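DNA polymerase III subunit beta (Pseudomonas aeruginosa, PDB 4TSZ) forms a ring-shaped sliding clamp that tethers DNA polymerases and other proteins to DNA and so confers processivity on them. Local coordinates at residues L327-V332 against S359-M364; D141-A146 against N157-E162. All blocks are in the same frame, centred on the assembly; numbering follows the deposited sequence.

Interactions 1 and 2 lie on the helix-bearing side of one continuous eight-stranded antiparallel sheet, which runs through the central and C-terminal domains. Strand 158-164 belongs to the central domain and strand 359-363 to the C-terminal one. The centres of the two contacts are about 12 Å apart, and they touch directly. Y361 OH of interaction 1 lies 2.9 Å from R142 O of interaction 2, a probable hydrogen bond, while the ring of F145 also packs on two side chains of 327-332: CE2 is 3.6 Å from V332 CG2 and CD1 is 3.5 Å from D328 CB. The bound peptide is near interaction 1, where it meets V362 and M364.

Interaction 1. Residues L327-V332 against S359-M364; sequences LDVLGV and SAYVVM
V329 fills the angle between Y361 and V363, and both of its methyls are used. CG1 lies 3.8 Å from Y361 CB and equally near Y361 CG, at the root of the ring, where chi1 of V329 (171°) sends it; CG2 touches both Y361 CB, at 3.8 Å, and V363 CG2, at 4.0 Å. V332 works at the other end of the tyrosine: its CG2 approaches the ring obliquely, 3.6 Å from Y361 CZ and 3.4 Å from Y361 OH. The two valines thus hold the tyrosine at its base and at its tip.

The phenol oxygen is gripped by polar partners as well. A water donates to Y361 OH at 2.8 Å and to V332 O at 2.9 Å, bridging V332 and strand 359-363, with a weak third link to S359 OG. The main protein partner of the hydroxyl is R142 O, in the loop following helix 133-141.

Further out, V351 touches both V329 and Y361 from strand 349-353, and A179 on strand 177-184 also meets the tyrosine. The contact joins helix 323-330 to the sheet within the C-terminal clamp domain, on the face that in beta clamps lines the ring, the helix-on-sheet layout of this family. Helix 262-273 lies beside it, whereas V362 turns its side chain away and packs on the bound peptide.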
ATOM      1  N   LEU E 327      16.996   6.810 -14.022  1.00 31.47           N
ATOM      2  CA  LEU E 327      15.698   7.238 -13.495  1.00 30.68           C
ATOM      3  C   LEU E 327      15.813   7.689 -12.032  1.00 33.95           C
ATOM      4  O   LEU E 327      15.217   8.701 -11.646  1.00 32.32           O
ATOM      5  CB  LEU E 327      14.613   6.158 -13.689  1.00 29.49           C
ATOM      6  CG  LEU E 327      14.117   6.001 -15.127  1.00 34.30           C
ATOM      7  CD1 LEU E 327      13.483   4.641 -15.346  1.00 32.75           C
ATOM      8  CD2 LEU E 327      13.154   7.142 -15.520  1.00 35.99           C
ATOM      9  N   ASP E 328      16.645   6.990 -11.249  1.00 31.01           N
ATOM     10  CA  ASP E 328      16.913   7.347  -9.856  1.00 31.90           C
ATOM     11  C   ASP E 328      17.491   8.758  -9.751  1.00 37.36           C
ATOM     12  O   ASP E 328      17.045   9.539  -8.908  1.00 37.78           O
ATOM     13  CB  ASP E 328      17.890   6.360  -9.208  1.00 32.93           C
ATOM     14  CG  ASP E 328      17.323   5.008  -8.884  1.00 35.07           C
ATOM     15  OD1 ASP E 328      16.081   4.864  -8.892  1.00 37.80           O
ATOM     16  OD2 ASP E 328      18.117   4.084  -8.654  1.00 32.26           O
ATOM     17  N   VAL E 329      18.461   9.090 -10.627  1.00 33.79           N
ATOM     18  CA  VAL E 329      19.099  10.402 -10.674  1.00 32.16           C
ATOM     19  C   VAL E 329      18.082  11.481 -11.066  1.00 36.79           C
ATOM     20  O   VAL E 329      17.990  12.512 -10.394  1.00 35.67           O
ATOM     21  CB  VAL E 329      20.345  10.418 -11.603  1.00 34.60           C
ATOM     22  CG1 VAL E 329      20.856  11.847 -11.810  1.00 34.30           C
ATOM     23  CG2 VAL E 329      21.454   9.528 -11.055  1.00 33.60           C
ATOM     24  N   LEU E 330      17.325  11.242 -12.155  1.00 34.86           N
ATOM     25  CA  LEU E 330      16.345  12.203 -12.648  1.00 35.66           C
ATOM     26  C   LEU E 330      15.263  12.525 -11.619  1.00 40.85           C
ATOM     27  O   LEU E 330      14.834  13.677 -11.544  1.00 40.64           O
ATOM     28  CB  LEU E 330      15.748  11.769 -14.001  1.00 35.48           C
ATOM     29  CG  LEU E 330      16.719  11.738 -15.190  1.00 39.77           C
ATOM     30  CD1 LEU E 330      16.081  11.111 -16.373  1.00 39.92           C
ATOM     31  CD2 LEU E 330      17.252  13.133 -15.538  1.00 44.43           C
ATOM     32  N   GLY E 331      14.911  11.528 -10.795  1.00 38.44           N
ATOM     33  CA  GLY E 331      13.923  11.638  -9.726  1.00 37.63           C
ATOM     34  C   GLY E 331      14.311  12.585  -8.606  1.00 42.94           C
ATOM     35  O   GLY E 331      13.443  13.012  -7.848  1.00 44.07           O
ATOM     36  N   VAL E 332      15.608  12.922  -8.484  1.00 39.41           N
ATOM     37  CA  VAL E 332      16.114  13.851  -7.465  1.00 38.79           C
ATOM     38  C   VAL E 332      16.577  15.222  -8.022  1.00 43.58           C
ATOM     39  O   VAL E 332      16.881  16.121  -7.243  1.00 42.91           O
ATOM     40  CB  VAL E 332      17.123  13.215  -6.466  1.00 40.52           C
ATOM     41  CG1 VAL E 332      16.486  12.056  -5.695  1.00 38.15           C
ATOM     42  CG2 VAL E 332      18.407  12.774  -7.165  1.00 40.73           C
ATOM     43  N   SER E 359      24.752  19.455  -6.055  1.00 49.35           N
ATOM     44  CA  SER E 359      24.441  18.038  -6.192  1.00 47.69           C
ATOM     45  C   SER E 359      25.238  17.484  -7.368  1.00 51.97           C
ATOM     46  O   SER E 359      25.362  18.147  -8.393  1.00 52.70           O
ATOM     47  CB  SER E 359      22.947  17.820  -6.416  1.00 49.54           C
ATOM     48  OG  SER E 359      22.203  18.200  -5.268  1.00 60.02           O
ATOM     49  N   ALA E 360      25.804  16.283  -7.201  1.00 47.88           N
ATOM     50  CA  ALA E 360      26.570  15.596  -8.240  1.00 47.23           C
ATOM     51  C   ALA E 360      26.256  14.100  -8.209  1.00 46.24           C
ATOM     52  O   ALA E 360      26.203  13.491  -7.141  1.00 43.85           O
ATOM     53  CB  ALA E 360      28.063  15.854  -8.069  1.00 48.97           C
ATOM     54  N   TYR E 361      25.987  13.533  -9.386  1.00 42.05           N
ATOM     55  CA  TYR E 361      25.608  12.129  -9.537  1.00 40.08           C
ATOM     56  C   TYR E 361      26.500  11.461 -10.543  1.00 45.47           C
ATOM     57  O   TYR E 361      26.700  11.976 -11.634  1.00 45.41           O
ATOM     58  CB  TYR E 361      24.130  11.995  -9.927  1.00 39.25           C
ATOM     59  CG  TYR E 361      23.231  12.727  -8.957  1.00 40.04           C
ATOM     60  CD1 TYR E 361      22.831  12.130  -7.765  1.00 40.26           C
ATOM     61  CD2 TYR E 361      22.856  14.051  -9.184  1.00 41.43           C
ATOM     62  CE1 TYR E 361      22.068  12.825  -6.826  1.00 39.97           C
ATOM     63  CE2 TYR E 361      22.088  14.756  -8.254  1.00 42.00           C
ATOM     64  CZ  TYR E 361      21.695  14.138  -7.074  1.00 45.63           C
ATOM     65  OH  TYR E 361      20.916  14.810  -6.164  1.00 40.92           O
ATOM     66  N   VAL E 362      27.066  10.321 -10.158  1.00 43.09           N
ATOM     67  CA  VAL E 362      28.000   9.570 -10.999  1.00 43.89           C
ATOM     68  C   VAL E 362      27.392   8.206 -11.311  1.00 45.76           C
ATOM     69  O   VAL E 362      26.942   7.529 -10.396  1.00 44.33           O
ATOM     70  CB  VAL E 362      29.381   9.456 -10.305  1.00 49.29           C
ATOM     71  CG1 VAL E 362      30.390   8.755 -11.204  1.00 49.99           C
ATOM     72  CG2 VAL E 362      29.902  10.837  -9.884  1.00 50.07           C
ATOM     73  N   VAL E 363      27.321   7.829 -12.602  1.00 41.47           N
ATOM     74  CA  VAL E 363      26.773   6.539 -13.001  1.00 40.10           C
ATOM     75  C   VAL E 363      27.782   5.834 -13.902  1.00 44.19           C
ATOM     76  O   VAL E 363      28.051   6.322 -15.000  1.00 45.18           O
ATOM     77  CB  VAL E 363      25.360   6.622 -13.675  1.00 42.57           C
ATOM     78  CG1 VAL E 363      24.807   5.221 -13.955  1.00 41.87           C
ATOM     79  CG2 VAL E 363      24.368   7.411 -12.829  1.00 41.44           C
ATOM     80  N   MET E 364      28.303   4.673 -13.469  1.00 40.07           N
ATOM     81  CA  MET E 364      29.199   3.868 -14.305  1.00 40.39           C
ATOM     82  C   MET E 364      28.358   3.233 -15.426  1.00 43.56           C
ATOM     83  O   MET E 364      27.232   2.780 -15.171  1.00 40.68           O
ATOM     84  CB  MET E 364      29.901   2.745 -13.514  1.00 42.59           C
ATOM     85  CG  MET E 364      31.152   3.184 -12.787  1.00 46.84           C
ATOM     86  SD  MET E 364      32.411   4.044 -13.802  1.00 52.18           S
ATOM     87  CE  MET E 364      33.154   2.672 -14.638  1.00 49.36           C
TER
HETATM   88  O   HOH W   1      19.595  17.127  -6.987  1.00 37.43           O

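Interaction 2. Residues D141-A146 against N157-E162; sequences DRTSFA and NGMLLE
M159 reaches T143 and S144 through an extended stem with a bent end: chi1 (-174°) and chi2 are both near trans, carrying SD well off strand 158-164, and chi3 (-67°) then swings CE round toward the loop after helix 133-141. On the facing residue, chi1 of T143 (67°) sets OG1 between the backbone N and the carbonyl carbon. The methionine and threonine side chains cross at about a right angle, which brings the methyl and sulfur at the end of one against the hydroxyl of the other. M159 CE is 3.2 Å from T143 OG1, and M159 SD is 3.6 Å from the same oxygen. The methyl also lies against S144, 3.7 Å from its CA and 3.8 Å from its CB, so it rests on backbone and side chain together.

Each partner is steadied from behind. T143 OG1 is hydrogen-bonded to L139 O in the last turns of the helix, and A146 N bonds to T143 O at 3.1 Å, the i to i+3 bond of the 3-10 turn. M159 packs on I202 of helix 199-208 and on S170 of the neighbouring strand, while S144 meets L203 of that same helix. The contact joins the loop after helix 133-141 to strand 158-164, with helix 199-208 packed against both, in the domain architecture of beta clamps, whose helices line the ring and whose sheets form its outside.

Chemically, the strongest polar partner of the threonine oxygen is L139 O, with weaker links to I140 O and S170 OG; it meets M159 by close van der Waals contact, perhaps with slight electrostatic attraction to the weakly positive S-methyl.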
ATOM      1  N   ASP E 141      17.799  13.176   1.355  1.00 40.53           N
ATOM      2  CA  ASP E 141      16.864  12.886   0.267  1.00 40.82           C
ATOM      3  C   ASP E 141      17.468  13.023  -1.138  1.00 44.41           C
ATOM      4  O   ASP E 141      17.046  12.302  -2.033  1.00 42.55           O
ATOM      5  CB  ASP E 141      15.569  13.706   0.397  1.00 43.39           C
ATOM      6  CG  ASP E 141      14.672  13.328   1.570  1.00 50.77           C
ATOM      7  OD1 ASP E 141      14.854  12.221   2.138  1.00 48.20           O
ATOM      8  OD2 ASP E 141      13.774  14.130   1.910  1.00 56.62           O
ATOM      9  N   ARG E 142      18.468  13.903  -1.324  1.00 42.16           N
ATOM     10  CA  ARG E 142      19.109  14.051  -2.634  1.00 43.08           C
ATOM     11  C   ARG E 142      20.090  12.916  -2.932  1.00 45.12           C
ATOM     12  O   ARG E 142      20.521  12.781  -4.072  1.00 45.17           O
ATOM     13  CB  ARG E 142      19.826  15.423  -2.791  1.00 44.76           C
ATOM     14  CG  ARG E 142      18.920  16.654  -2.874  1.00 59.98           C
ATOM     15  CD  ARG E 142      18.149  16.754  -4.167  1.00 75.97           C
ATOM     16  NE  ARG E 142      17.179  17.849  -4.138  1.00 87.57           N
ATOM     17  CZ  ARG E 142      17.388  19.056  -4.651  1.00103.83           C
ATOM     18  NH1 ARG E 142      18.543  19.347  -5.238  1.00 94.52           N
ATOM     19  NH2 ARG E 142      16.443  19.984  -4.583  1.00 93.25           N
ATOM     20  N   THR E 143      20.468  12.115  -1.918  1.00 41.54           N
ATOM     21  CA  THR E 143      21.479  11.073  -2.104  1.00 40.48           C
ATOM     22  C   THR E 143      21.136   9.656  -1.680  1.00 41.14           C
ATOM     23  O   THR E 143      21.824   8.742  -2.135  1.00 39.37           O
ATOM     24  CB  THR E 143      22.797  11.490  -1.404  1.00 43.06           C
ATOM     25  OG1 THR E 143      22.578  11.504   0.008  1.00 38.73           O
ATOM     26  CG2 THR E 143      23.334  12.844  -1.884  1.00 38.30           C
ATOM     27  N   SER E 144      20.134   9.468  -0.788  1.00 38.25           N
ATOM     28  CA  SER E 144      19.798   8.173  -0.173  1.00 37.12           C
ATOM     29  C   SER E 144      19.567   6.981  -1.086  1.00 38.16           C
ATOM     30  O   SER E 144      19.928   5.871  -0.706  1.00 34.66           O
ATOM     31  CB  SER E 144      18.703   8.295   0.881  1.00 40.38           C
ATOM     32  OG  SER E 144      17.437   8.563   0.299  1.00 43.79           O
ATOM     33  N   PHE E 145      19.038   7.213  -2.304  1.00 34.68           N
ATOM     34  CA  PHE E 145      18.783   6.149  -3.288  1.00 32.16           C
ATOM     35  C   PHE E 145      20.078   5.430  -3.718  1.00 36.65           C
ATOM     36  O   PHE E 145      19.996   4.288  -4.161  1.00 36.76           O
ATOM     37  CB  PHE E 145      18.082   6.743  -4.523  1.00 32.97           C
ATOM     38  CG  PHE E 145      18.982   7.624  -5.375  1.00 34.74           C
ATOM     39  CD1 PHE E 145      19.787   7.072  -6.370  1.00 36.82           C
ATOM     40  CD2 PHE E 145      19.048   8.996  -5.160  1.00 37.36           C
ATOM     41  CE1 PHE E 145      20.645   7.867  -7.122  1.00 38.23           C
ATOM     42  CE2 PHE E 145      19.903   9.798  -5.925  1.00 40.32           C
ATOM     43  CZ  PHE E 145      20.670   9.232  -6.923  1.00 38.51           C
ATOM     44  N   ALA E 146      21.259   6.114  -3.641  1.00 34.16           N
ATOM     45  CA  ALA E 146      22.538   5.548  -4.089  1.00 34.83           C
ATOM     46  C   ALA E 146      23.239   4.649  -3.091  1.00 37.05           C
ATOM     47  O   ALA E 146      24.192   3.972  -3.474  1.00 35.15           O
ATOM     48  CB  ALA E 146      23.485   6.637  -4.583  1.00 36.02           C
ATOM     49  N   ASN E 157      26.735   0.326   2.974  1.00 38.10           N
ATOM     50  CA  ASN E 157      25.342   0.181   3.428  1.00 36.48           C
ATOM     51  C   ASN E 157      24.954   1.308   4.380  1.00 39.43           C
ATOM     52  O   ASN E 157      24.496   1.089   5.498  1.00 37.77           O
ATOM     53  CB  ASN E 157      25.091  -1.214   4.043  1.00 33.40           C
ATOM     54  CG  ASN E 157      25.463  -2.353   3.143  1.00 44.47           C
ATOM     55  OD1 ASN E 157      25.240  -2.322   1.935  1.00 38.69           O
ATOM     56  ND2 ASN E 157      26.038  -3.389   3.712  1.00 40.70           N
ATOM     57  N   GLY E 158      25.152   2.524   3.905  1.00 37.25           N
ATOM     58  CA  GLY E 158      24.880   3.732   4.655  1.00 36.76           C
ATOM     59  C   GLY E 158      25.327   4.972   3.926  1.00 40.57           C
ATOM     60  O   GLY E 158      25.682   4.921   2.739  1.00 40.31           O
ATOM     61  N   MET E 159      25.302   6.097   4.648  1.00 36.49           N
ATOM     62  CA  MET E 159      25.621   7.402   4.094  1.00 36.11           C
ATOM     63  C   MET E 159      26.755   8.081   4.802  1.00 40.74           C
ATOM     64  O   MET E 159      26.765   8.172   6.032  1.00 39.04           O
ATOM     65  CB  MET E 159      24.363   8.290   4.141  1.00 37.47           C
ATOM     66  CG  MET E 159      24.513   9.646   3.445  1.00 40.92           C
ATOM     67  SD  MET E 159      22.976  10.576   3.503  1.00 43.56           S
ATOM     68  CE  MET E 159      21.943   9.555   2.468  1.00 38.09           C
ATOM     69  N   LEU E 160      27.695   8.604   4.010  1.00 40.92           N
ATOM     70  CA  LEU E 160      28.786   9.409   4.531  1.00 42.73           C
ATOM     71  C   LEU E 160      28.233  10.813   4.791  1.00 49.97           C
ATOM     72  O   LEU E 160      27.523  11.365   3.946  1.00 50.96           O
ATOM     73  CB  LEU E 160      29.977   9.489   3.545  1.00 43.71           C
ATOM     74  CG  LEU E 160      31.119  10.465   3.935  1.00 49.47           C
ATOM     75  CD1 LEU E 160      31.943   9.926   5.093  1.00 50.65           C
ATOM     76  CD2 LEU E 160      32.009  10.784   2.761  1.00 50.48           C
ATOM     77  N   LEU E 161      28.500  11.345   5.982  1.00 48.22           N
ATOM     78  CA  LEU E 161      28.202  12.721   6.371  1.00 48.72           C
ATOM     79  C   LEU E 161      29.566  13.300   6.695  1.00 55.35           C
ATOM     80  O   LEU E 161      30.292  12.752   7.530  1.00 55.92           O
ATOM     81  CB  LEU E 161      27.217  12.851   7.549  1.00 47.74           C
ATOM     82  CG  LEU E 161      25.772  12.424   7.314  1.00 49.74           C
ATOM     83  CD1 LEU E 161      24.938  12.639   8.555  1.00 49.32           C
ATOM     84  CD2 LEU E 161      25.142  13.160   6.129  1.00 51.58           C
ATOM     85  N   GLU E 162      29.964  14.325   5.941  1.00 53.15           N
ATOM     86  CA  GLU E 162      31.285  14.917   6.046  1.00 54.16           C
ATOM     87  C   GLU E 162      31.247  16.423   6.288  1.00 60.08           C
ATOM     88  O   GLU E 162      30.524  17.143   5.600  1.00 58.66           O
ATOM     89  CB  GLU E 162      32.076  14.576   4.770  1.00 55.53           C
ATOM     90  CG  GLU E 162      33.486  15.117   4.687  1.00 65.50           C
ATOM     91  CD  GLU E 162      34.037  15.046   3.278  1.00 83.94           C
ATOM     92  OE1 GLU E 162      34.560  13.974   2.896  1.00 75.81           O
ATOM     93  OE2 GLU E 162      33.886  16.039   2.532  1.00 81.97           O
TER